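Local coordinates for collagen adhesin (Enterococcus faecalis, PDB 2OKM), which probably binds collagen as a cell-wall-anchored surface adhesin, this chain being its collagen-binding subdomain, at residues Q47-K51 with E52-F56. Sequence-based numbering, arbitrary orientation.
Sequences QQLNK and ESFTF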
loop_
_atom_site.group_PDB
_atom_site.type_symbol
_atom_site.label_atom_id
_atom_site.label_comp_id
_atom_site.label_asym_id
_atom_site.label_seq_id
_atom_site.Cartn_x
_atom_site.Cartn_y
_atom_site.Cartn_z
ATOM N N GLN A 47 9.085 9.007 -11.382
ATOM C CA GLN A 47 7.938 8.120 -11.530
ATOM C C GLN A 47 6.630 8.882 -11.658
ATOM O O GLN A 47 6.481 9.982 -11.127
ATOM C CB GLN A 47 7.819 7.216 -10.300
ATOM C CG GLN A 47 9.085 6.483 -9.908
ATOM C CD GLN A 47 8.978 5.861 -8.529
ATOM O OE1 GLN A 47 8.235 4.901 -8.326
ATOM N NE2 GLN A 47 9.714 6.417 -7.569
ATOM N N GLN A 48 5.684 8.273 -12.360
ATOM C CA GLN A 48 4.355 8.834 -12.530
ATOM C C GLN A 48 3.377 7.747 -12.122
ATOM O O GLN A 48 3.259 6.716 -12.780
ATOM C CB GLN A 48 4.117 9.263 -13.977
ATOM C CG GLN A 48 4.780 10.589 -14.294
ATOM C CD GLN A 48 4.220 11.731 -13.452
ATOM O OE1 GLN A 48 4.914 12.710 -13.174
ATOM N NE2 GLN A 48 2.958 11.609 -13.049
ATOM N N LEU A 49 2.695 7.984 -11.010
ATOM C CA LEU A 49 1.734 7.032 -10.476
ATOM C C LEU A 49 0.625 6.674 -11.462
ATOM O O LEU A 49 0.018 7.552 -12.072
ATOM C CB LEU A 49 1.118 7.603 -9.200
ATOM C CG LEU A 49 0.040 6.771 -8.509
ATOM C CD1 LEU A 49 0.640 5.457 -8.020
ATOM C CD2 LEU A 49 -0.527 7.560 -7.339
ATOM N N ASN A 50 0.374 5.375 -11.619
ATOM C CA ASN A 50 -0.684 4.894 -12.502
ATOM C C ASN A 50 -1.917 4.746 -11.603
ATOM O O ASN A 50 -2.139 3.698 -10.997
ATOM C CB ASN A 50 -0.281 3.542 -13.108
ATOM C CG ASN A 50 0.963 3.640 -13.986
ATOM O OD1 ASN A 50 1.665 2.648 -14.209
ATOM N ND2 ASN A 50 1.232 4.833 -14.499
ATOM N N LYS A 51 -2.709 5.811 -11.512
ATOM C CA LYS A 51 -3.887 5.826 -10.646
ATOM C C LYS A 51 -4.956 4.776 -10.903
ATOM O O LYS A 51 -5.790 4.521 -10.035
ATOM C CB LYS A 51 -4.538 7.211 -10.673
ATOM C CG LYS A 51 -3.657 8.308 -10.130
ATOM C CD LYS A 51 -4.404 9.624 -10.102
ATOM C CE LYS A 51 -3.531 10.745 -9.591
ATOM N NZ LYS A 51 -4.302 12.019 -9.546
ATOM N N GLU A 52 -4.946 4.167 -12.082
ATOM C CA GLU A 52 -5.943 3.150 -12.405
ATOM C C GLU A 52 -5.388 1.734 -12.275
ATOM O O GLU A 52 -6.049 0.770 -12.657
ATOM C CB GLU A 52 -6.455 3.356 -13.832
ATOM C CG GLU A 52 -7.007 4.750 -14.102
ATOM C CD GLU A 52 -7.452 4.932 -15.542
ATOM O OE1 GLU A 52 -6.617 4.761 -16.454
ATOM O OE2 GLU A 52 -8.640 5.249 -15.761
ATOM N N SER A 53 -4.186 1.607 -11.721
ATOM C CA SER A 53 -3.536 0.299 -11.596
ATOM C C SER A 53 -3.754 -0.469 -10.295
ATOM O O SER A 53 -3.372 -1.636 -10.196
ATOM C CB SER A 53 -2.027 0.453 -11.802
ATOM O OG SER A 53 -1.428 1.131 -10.708
ATOM N N PHE A 54 -4.368 0.160 -9.304
ATOM C CA PHE A 54 -4.555 -0.490 -8.010
ATOM C C PHE A 54 -5.412 -1.747 -7.944
ATOM O O PHE A 54 -6.500 -1.799 -8.507
ATOM C CB PHE A 54 -5.127 0.504 -6.995
ATOM C CG PHE A 54 -4.152 1.554 -6.546
ATOM C CD1 PHE A 54 -3.774 2.593 -7.396
ATOM C CD2 PHE A 54 -3.617 1.510 -5.263
ATOM C CE1 PHE A 54 -2.877 3.571 -6.969
ATOM C CE2 PHE A 54 -2.720 2.484 -4.828
ATOM C CZ PHE A 54 -2.349 3.517 -5.684
ATOM N N THR A 55 -4.904 -2.764 -7.251
ATOM C CA THR A 55 -5.666 -3.987 -7.021
ATOM C C THR A 55 -5.430 -4.341 -5.561
ATOM O O THR A 55 -4.374 -4.030 -4.995
ATOM C CB THR A 55 -5.251 -5.184 -7.922
ATOM O OG1 THR A 55 -3.917 -5.598 -7.619
ATOM C CG2 THR A 55 -5.357 -4.807 -9.389
ATOM N N PHE A 56 -6.422 -4.976 -4.952
ATOM C CA PHE A 56 -6.340 -5.345 -3.548
ATOM C C PHE A 56 -6.493 -6.847 -3.333
ATOM O O PHE A 56 -7.504 -7.440 -3.705
ATOM C CB PHE A 56 -7.406 -4.589 -2.744
ATOM C CG PHE A 56 -7.238 -3.097 -2.764
ATOM C CD1 PHE A 56 -7.560 -2.362 -3.901
ATOM C CD2 PHE A 56 -6.743 -2.426 -1.647
ATOM C CE1 PHE A 56 -7.390 -0.975 -3.926
ATOM C CE2 PHE A 56 -6.571 -1.041 -1.661
ATOM C CZ PHE A 56 -6.895 -0.316 -2.804
HETATM O O HOH W 1 -6.728 2.110 -9.480
#
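A type I beta turn from Asn50 to Ser53 links strands 47-49 and 55-59 and is closed by the bond from Ser53 N to Asn50 O, 3.0 Å long with an N-H...O angle of 158°. The donor stands above the carbonyl plane of Asn50. A second bond reaches the same oxygen in that plane: Ser53 OG donates to Asn50 O over 2.7 Å. With chi1 at 70°, OG is tucked between its own backbone N and carbonyl carbon, which turns the hydroxyl back onto the start of the turn, where it also lies 3.6 Å from Asn50 CB. One carbonyl is thus gripped by two groups of one residue, while Ser53 OG has a further partner in Thr107 N. The Asn50 amide is hydrogen-bonded at both ends, OD1 with Thr107 OG1 and ND2 with Thr109 OG1. A water bridges the next carbonyl to the chain beyond the turn, donating to Lys51 O at 2.6 Å and accepting from Phe54 N at 3.1 Å. Leu49 CD1, on the residue before the turn, meets Phe54 CE1, on the residue after it, at 4.1 Å, the two side chains crossing at about a right angle; Tyr106 stacks on the Phe54 ring and Phe88 meets it edge-to-face. The type I turn joins two consecutive strands that both pair antiparallel with strand 101-110, in the beta-sandwich of a collagen-binding adhesin domain.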